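Local coordinates for protein enoyl-CoA hydratase (Mycolicibacterium smegmatis, PDB 7MCM) that probably hydrates the double bond of enoyl-CoA thioesters to 3-hydroxyacyl-CoA in fatty acid breakdown, as a member of the crotonase family, at residues B[8-19]-B[35-46]. Residues are numbered along the deposited sequence; the frame is centred on the assembly and turned at random.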
ATOM      1  N   LEU B   8       0.537 -34.025  14.527  1.00 44.55           N
ATOM      2  CA  LEU B   8       0.799 -33.800  13.104  1.00 44.81           C
ATOM      3  C   LEU B   8       1.785 -34.875  12.649  1.00 45.58           C
ATOM      4  O   LEU B   8       2.984 -34.771  12.920  1.00 51.03           O
ATOM      5  CB  LEU B   8       1.345 -32.394  12.876  1.00 38.50           C
ATOM      6  CG  LEU B   8       1.468 -31.893  11.446  1.00 38.28           C
ATOM      7  CD1 LEU B   8       0.097 -31.825  10.793  1.00 41.08           C
ATOM      8  CD2 LEU B   8       2.172 -30.532  11.401  1.00 38.27           C
ATOM      9  N   ARG B   9       1.279 -35.911  11.972  1.00 43.82           N
ATOM     10  CA  ARG B   9       2.137 -36.983  11.468  1.00 44.14           C
ATOM     11  C   ARG B   9       2.837 -36.522  10.194  1.00 42.55           C
ATOM     12  O   ARG B   9       2.196 -35.988   9.283  1.00 39.35           O
ATOM     13  CB  ARG B   9       1.329 -38.248  11.173  1.00 44.42           C
ATOM     14  CG  ARG B   9       0.519 -38.778  12.341  1.00 57.12           C
ATOM     15  CD  ARG B   9       0.153 -40.248  12.152  1.00 64.38           C
ATOM     16  NE  ARG B   9      -1.137 -40.415  11.489  1.00 70.88           N
ATOM     17  CZ  ARG B   9      -1.283 -40.697  10.201  1.00 71.50           C
ATOM     18  NH1 ARG B   9      -0.235 -40.849   9.404  1.00 74.82           N
ATOM     19  NH2 ARG B   9      -2.511 -40.827   9.700  1.00 67.10           N
ATOM     20  N   ILE B  10       4.144 -36.747  10.112  1.00 48.31           N
ATOM     21  CA  ILE B  10       4.929 -36.290   8.974  1.00 51.19           C
ATOM     22  C   ILE B  10       5.501 -37.500   8.252  1.00 47.24           C
ATOM     23  O   ILE B  10       6.254 -38.282   8.840  1.00 51.00           O
ATOM     24  CB  ILE B  10       6.022 -35.299   9.393  1.00 50.56           C
ATOM     25  CG1 ILE B  10       5.353 -34.043   9.971  1.00 49.18           C
ATOM     26  CG2 ILE B  10       6.856 -34.903   8.191  1.00 44.61           C
ATOM     27  CD1 ILE B  10       6.305 -33.038  10.537  1.00 54.82           C
ATOM     28  N   ASP B  11       5.088 -37.678   6.995  1.00 47.69           N
ATOM     29  CA  ASP B  11       5.541 -38.748   6.112  1.00 52.05           C
ATOM     30  C   ASP B  11       6.318 -38.131   4.962  1.00 49.98           C
ATOM     31  O   ASP B  11       5.955 -37.058   4.480  1.00 44.31           O
ATOM     32  CB  ASP B  11       4.358 -39.527   5.523  1.00 54.10           C
ATOM     33  CG  ASP B  11       3.518 -40.213   6.578  1.00 61.36           C
ATOM     34  OD1 ASP B  11       4.091 -40.706   7.570  1.00 68.60           O
ATOM     35  OD2 ASP B  11       2.280 -40.250   6.414  1.00 60.04           O
ATOM     36  N   ARG B  12       7.392 -38.776   4.529  1.00 49.83           N
ATOM     37  CA  ARG B  12       8.113 -38.304   3.353  1.00 53.82           C
ATOM     38  C   ARG B  12       8.117 -39.354   2.253  1.00 57.22           C
ATOM     39  O   ARG B  12       8.365 -40.534   2.513  1.00 52.77           O
ATOM     40  CB  ARG B  12       9.550 -37.917   3.666  1.00 61.54           C
ATOM     41  CG  ARG B  12      10.239 -37.259   2.463  1.00 66.70           C
ATOM     42  CD  ARG B  12      11.629 -36.846   2.830  1.00 70.72           C
ATOM     43  NE  ARG B  12      11.560 -36.056   4.050  1.00 75.44           N
ATOM     44  CZ  ARG B  12      12.611 -35.664   4.756  1.00 77.64           C
ATOM     45  NH1 ARG B  12      13.845 -35.971   4.385  1.00 78.27           N
ATOM     46  NH2 ARG B  12      12.417 -34.951   5.862  1.00 72.50           N
ATOM     47  N   ALA B  13       7.894 -38.901   1.015  1.00 56.62           N
ATOM     48  CA  ALA B  13       7.994 -39.741  -0.186  1.00 59.09           C
ATOM     49  C   ALA B  13       8.771 -38.932  -1.223  1.00 50.94           C
ATOM     50  O   ALA B  13       8.189 -38.144  -1.975  1.00 47.60           O
ATOM     51  CB  ALA B  13       6.612 -40.142  -0.700  1.00 56.11           C
ATOM     52  N   GLY B  14      10.089 -39.099  -1.241  1.00 56.87           N
ATOM     53  CA  GLY B  14      10.929 -38.360  -2.168  1.00 51.59           C
ATOM     54  C   GLY B  14      11.023 -36.898  -1.781  1.00 48.25           C
ATOM     55  O   GLY B  14      11.472 -36.580  -0.675  1.00 56.93           O
ATOM     56  N   ARG B  15      10.570 -36.000  -2.653  1.00 44.42           N
ATOM     57  CA  ARG B  15      10.554 -34.572  -2.357  1.00 42.77           C
ATOM     58  C   ARG B  15       9.204 -34.092  -1.837  1.00 44.33           C
ATOM     59  O   ARG B  15       8.993 -32.881  -1.694  1.00 38.03           O
ATOM     60  CB  ARG B  15      10.958 -33.773  -3.592  1.00 46.08           C
ATOM     61  CG  ARG B  15      12.150 -34.373  -4.300  1.00 47.06           C
ATOM     62  CD  ARG B  15      12.704 -33.450  -5.358  1.00 58.43           C
ATOM     63  NE  ARG B  15      13.756 -32.626  -4.774  1.00 57.44           N
ATOM     64  CZ  ARG B  15      15.045 -32.741  -5.058  1.00 67.22           C
ATOM     65  NH1 ARG B  15      15.482 -33.625  -5.944  1.00 72.15           N
ATOM     66  NH2 ARG B  15      15.922 -31.974  -4.414  1.00 66.79           N
ATOM     67  N   VAL B  16       8.290 -35.007  -1.536  1.00 39.07           N
ATOM     68  CA  VAL B  16       6.952 -34.655  -1.079  1.00 37.58           C
ATOM     69  C   VAL B  16       6.791 -35.133   0.354  1.00 41.22           C
ATOM     70  O   VAL B  16       6.964 -36.323   0.639  1.00 43.11           O
ATOM     71  CB  VAL B  16       5.875 -35.271  -1.986  1.00 40.70           C
ATOM     72  CG1 VAL B  16       4.474 -34.873  -1.506  1.00 38.12           C
ATOM     73  CG2 VAL B  16       6.098 -34.843  -3.428  1.00 39.31           C
ATOM     74  N   GLN B  17       6.422 -34.218   1.246  1.00 37.66           N
ATOM     75  CA  GLN B  17       6.058 -34.564   2.612  1.00 42.99           C
ATOM     76  C   GLN B  17       4.549 -34.491   2.753  1.00 39.33           C
ATOM     77  O   GLN B  17       3.908 -33.593   2.200  1.00 36.17           O
ATOM     78  CB  GLN B  17       6.690 -33.624   3.642  1.00 40.34           C
ATOM     79  CG  GLN B  17       8.080 -33.962   4.063  1.00 49.86           C
ATOM     80  CD  GLN B  17       8.556 -33.088   5.205  1.00 48.98           C
ATOM     81  OE1 GLN B  17       7.889 -32.123   5.580  1.00 42.15           O
ATOM     82  NE2 GLN B  17       9.724 -33.405   5.747  1.00 47.68           N
ATOM     83  N   THR B  18       3.981 -35.430   3.496  1.00 37.72           N
ATOM     84  CA  THR B  18       2.578 -35.350   3.866  1.00 34.01           C
ATOM     85  C   THR B  18       2.484 -35.059   5.355  1.00 39.75           C
ATOM     86  O   THR B  18       3.131 -35.731   6.169  1.00 37.06           O
ATOM     87  CB  THR B  18       1.837 -36.634   3.511  1.00 39.53           C
ATOM     88  OG1 THR B  18       1.997 -36.887   2.116  1.00 40.69           O
ATOM     89  CG2 THR B  18       0.347 -36.482   3.804  1.00 36.62           C
ATOM     90  N   TRP B  19       1.711 -34.034   5.697  1.00 36.71           N
ATOM     91  CA  TRP B  19       1.403 -33.678   7.076  1.00 36.87           C
ATOM     92  C   TRP B  19      -0.048 -34.058   7.324  1.00 35.87           C
ATOM     93  O   TRP B  19      -0.945 -33.547   6.645  1.00 31.09           O
ATOM     94  CB  TRP B  19       1.599 -32.184   7.322  1.00 36.70           C
ATOM     95  CG  TRP B  19       2.974 -31.657   7.032  1.00 36.63           C
ATOM     96  CD1 TRP B  19       4.080 -32.374   6.674  1.00 40.31           C
ATOM     97  CD2 TRP B  19       3.380 -30.286   7.081  1.00 32.71           C
ATOM     98  NE1 TRP B  19       5.154 -31.531   6.509  1.00 36.17           N
ATOM     99  CE2 TRP B  19       4.748 -30.243   6.752  1.00 35.48           C
ATOM    100  CE3 TRP B  19       2.716 -29.087   7.379  1.00 35.16           C
ATOM    101  CZ2 TRP B  19       5.469 -29.048   6.717  1.00 37.36           C
ATOM    102  CZ3 TRP B  19       3.429 -27.906   7.341  1.00 35.84           C
ATOM    103  CH2 TRP B  19       4.788 -27.891   7.001  1.00 35.15           C
ATOM    104  N   PHE B  35      -0.714 -28.848  18.837  1.00 42.50           N
ATOM    105  CA  PHE B  35      -0.732 -28.832  17.379  1.00 40.76           C
ATOM    106  C   PHE B  35       0.016 -27.624  16.833  1.00 43.26           C
ATOM    107  O   PHE B  35       0.791 -27.738  15.872  1.00 41.96           O
ATOM    108  CB  PHE B  35      -2.160 -28.837  16.834  1.00 43.58           C
ATOM    109  CG  PHE B  35      -2.202 -28.762  15.340  1.00 34.05           C
ATOM    110  CD1 PHE B  35      -2.198 -27.539  14.690  1.00 35.55           C
ATOM    111  CD2 PHE B  35      -2.164 -29.924  14.578  1.00 37.28           C
ATOM    112  CE1 PHE B  35      -2.179 -27.481  13.310  1.00 32.08           C
ATOM    113  CE2 PHE B  35      -2.157 -29.864  13.195  1.00 40.25           C
ATOM    114  CZ  PHE B  35      -2.167 -28.642  12.565  1.00 32.54           C
ATOM    115  N   ILE B  36      -0.239 -26.444  17.407  1.00 42.93           N
ATOM    116  CA  ILE B  36       0.391 -25.226  16.907  1.00 39.88           C
ATOM    117  C   ILE B  36       1.907 -25.353  16.962  1.00 44.89           C
ATOM    118  O   ILE B  36       2.603 -25.044  15.985  1.00 41.33           O
ATOM    119  CB  ILE B  36      -0.123 -24.003  17.692  1.00 44.69           C
ATOM    120  CG1 ILE B  36      -1.640 -23.852  17.483  1.00 39.15           C
ATOM    121  CG2 ILE B  36       0.612 -22.743  17.247  1.00 44.26           C
ATOM    122  CD1 ILE B  36      -2.318 -22.794  18.357  1.00 41.48           C
ATOM    123  N   ASP B  37       2.436 -25.868  18.079  1.00 43.07           N
ATOM    124  CA  ASP B  37       3.875 -26.086  18.207  1.00 42.67           C
ATOM    125  C   ASP B  37       4.401 -27.035  17.130  1.00 42.50           C
ATOM    126  O   ASP B  37       5.471 -26.802  16.558  1.00 44.52           O
ATOM    127  CB  ASP B  37       4.196 -26.642  19.595  1.00 45.70           C
ATOM    128  CG  ASP B  37       4.013 -25.619  20.700  1.00 50.33           C
ATOM    129  OD1 ASP B  37       3.983 -24.407  20.404  1.00 54.80           O
ATOM    130  OD2 ASP B  37       3.902 -26.034  21.872  1.00 53.58           O
ATOM    131  N   ALA B  38       3.675 -28.125  16.860  1.00 42.36           N
ATOM    132  CA  ALA B  38       4.105 -29.084  15.843  1.00 40.58           C
ATOM    133  C   ALA B  38       4.057 -28.476  14.444  1.00 37.97           C
ATOM    134  O   ALA B  38       4.907 -28.773  13.597  1.00 36.47           O
ATOM    135  CB  ALA B  38       3.221 -30.328  15.900  1.00 37.75           C
ATOM    136  N   PHE B  39       3.056 -27.638  14.182  1.00 38.14           N
ATOM    137  CA  PHE B  39       2.948 -26.992  12.882  1.00 36.90           C
ATOM    138  C   PHE B  39       4.101 -26.017  12.677  1.00 38.67           C
ATOM    139  O   PHE B  39       4.728 -26.008  11.612  1.00 39.71           O
ATOM    140  CB  PHE B  39       1.587 -26.303  12.767  1.00 33.34           C
ATOM    141  CG  PHE B  39       1.215 -25.907  11.359  1.00 33.71           C
ATOM    142  CD1 PHE B  39       0.676 -26.836  10.483  1.00 32.31           C
ATOM    143  CD2 PHE B  39       1.393 -24.610  10.925  1.00 38.11           C
ATOM    144  CE1 PHE B  39       0.329 -26.484   9.188  1.00 34.28           C
ATOM    145  CE2 PHE B  39       1.055 -24.240   9.622  1.00 39.16           C
ATOM    146  CZ  PHE B  39       0.521 -25.180   8.755  1.00 39.52           C
ATOM    147  N   ASP B  40       4.416 -25.214  13.699  1.00 38.63           N
ATOM    148  CA  ASP B  40       5.625 -24.394  13.663  1.00 45.33           C
ATOM    149  C   ASP B  40       6.850 -25.233  13.324  1.00 41.22           C
ATOM    150  O   ASP B  40       7.611 -24.900  12.411  1.00 37.56           O
ATOM    151  CB  ASP B  40       5.836 -23.690  15.005  1.00 43.42           C
ATOM    152  CG  ASP B  40       5.221 -22.308  15.050  1.00 48.87           C
ATOM    153  OD1 ASP B  40       5.066 -21.668  13.986  1.00 51.60           O
ATOM    154  OD2 ASP B  40       4.888 -21.855  16.164  1.00 56.97           O
ATOM    155  N   ALA B  41       7.055 -26.334  14.055  1.00 43.28           N
ATOM    156  CA  ALA B  41       8.248 -27.156  13.850  1.00 40.17           C
ATOM    157  C   ALA B  41       8.283 -27.753  12.444  1.00 39.91           C
ATOM    158  O   ALA B  41       9.340 -27.791  11.807  1.00 41.80           O
ATOM    159  CB  ALA B  41       8.314 -28.260  14.903  1.00 44.45           C
ATOM    160  N   ALA B  42       7.131 -28.218  11.942  1.00 41.40           N
ATOM    161  CA  ALA B  42       7.085 -28.833  10.618  1.00 38.05           C
ATOM    162  C   ALA B  42       7.451 -27.832   9.530  1.00 40.08           C
ATOM    163  O   ALA B  42       8.191 -28.163   8.596  1.00 39.95           O
ATOM    164  CB  ALA B  42       5.700 -29.424  10.358  1.00 31.83           C
ATOM    165  N   VAL B  43       6.934 -26.607   9.627  1.00 35.46           N
ATOM    166  CA  VAL B  43       7.293 -25.573   8.659  1.00 39.26           C
ATOM    167  C   VAL B  43       8.789 -25.293   8.712  1.00 39.62           C
ATOM    168  O   VAL B  43       9.463 -25.238   7.677  1.00 33.48           O
ATOM    169  CB  VAL B  43       6.468 -24.294   8.897  1.00 32.65           C
ATOM    170  CG1 VAL B  43       7.052 -23.117   8.091  1.00 33.28           C
ATOM    171  CG2 VAL B  43       5.030 -24.526   8.474  1.00 32.17           C
ATOM    172  N   ASP B  44       9.331 -25.105   9.916  1.00 35.31           N
ATOM    173  CA  ASP B  44      10.752 -24.806  10.024  1.00 40.60           C
ATOM    174  C   ASP B  44      11.611 -25.959   9.509  1.00 42.34           C
ATOM    175  O   ASP B  44      12.672 -25.731   8.914  1.00 38.24           O
ATOM    176  CB  ASP B  44      11.111 -24.454  11.469  1.00 40.43           C
ATOM    177  CG  ASP B  44      10.566 -23.101  11.881  1.00 48.67           C
ATOM    178  OD1 ASP B  44      10.118 -22.357  10.981  1.00 47.54           O
ATOM    179  OD2 ASP B  44      10.591 -22.776  13.084  1.00 56.93           O
ATOM    180  N   ALA B  45      11.182 -27.202   9.744  1.00 42.15           N
ATOM    181  CA  ALA B  45      11.963 -28.345   9.278  1.00 44.58           C
ATOM    182  C   ALA B  45      11.879 -28.489   7.765  1.00 42.43           C
ATOM    183  O   ALA B  45      12.861 -28.863   7.115  1.00 41.10           O
ATOM    184  CB  ALA B  45      11.493 -29.626   9.963  1.00 39.95           C
ATOM    185  N   ALA B  46      10.713 -28.212   7.189  1.00 41.11           N
ATOM    186  CA  ALA B  46      10.574 -28.297   5.740  1.00 41.69           C
ATOM    187  C   ALA B  46      11.378 -27.201   5.048  1.00 37.13           C
ATOM    188  O   ALA B  46      12.021 -27.454   4.026  1.00 41.03           O
ATOM    189  CB  ALA B  46       9.093 -28.236   5.355  1.00 33.34           C
TER
HETATM  190  O   HOH W   1       8.618 -30.886   8.001  1.00 35.77           O
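Trp19 and Leu8, from the two strands of an edge hairpin, pack against the alanine-rich side of helix 35-46 in a buried, apolar sheet-on-helix contact. The indole lies against the helix at Ala42, whose methyl makes a CH-pi contact over one face, CB standing 3.7 Å from the centroid of the six-membered ring. Alanine suits this place because its small side chain lets the broad ring come close to the backbone, where Trp19 CZ2 reaches Ala42 O at 3.4 Å. Ala46 CB sits at the edge of the indole, while the far rim of the ring meets Val43 CG2 and points toward the face of Phe39 in an offset edge-to-face pair, planes at 87°. Strand 16-21, helix 33-48 and strand 54-59 form a beta-alpha-beta unit of the crotonase fold, and the antiparallel strand 8-13 extends its sheet at the edge; the helix runs antiparallel to strand 16-19, as expected of the crossover. Leu8 carries nearly as much of the contact as Trp19. A branched leucine offers two methyls to different partners: with CG anti to the backbone N (chi1 -170°), CD1 touches Phe35 CE2 at 3.8 Å, and CD2 rests against both Ala42 CB and Phe39 CA. Ile10 CD1 adds a methyl on the solvent-facing side of the contact, 3.7 Å from Ala42 CB. Tryptophan can cover Ala42 with a wide, flat surface while its N-H stays bonded: Trp19 NE1 donates a nearly straight bond of 2.9 Å to Gln17 OE1, which lies in the indole plane and helps to fix the ring's rotation. One water donates to both Gln17 OE1 and Ala42 O, bridging hairpin and helix. The side chain of Phe39 also touches Ala101 and Leu102 of helix 97-104.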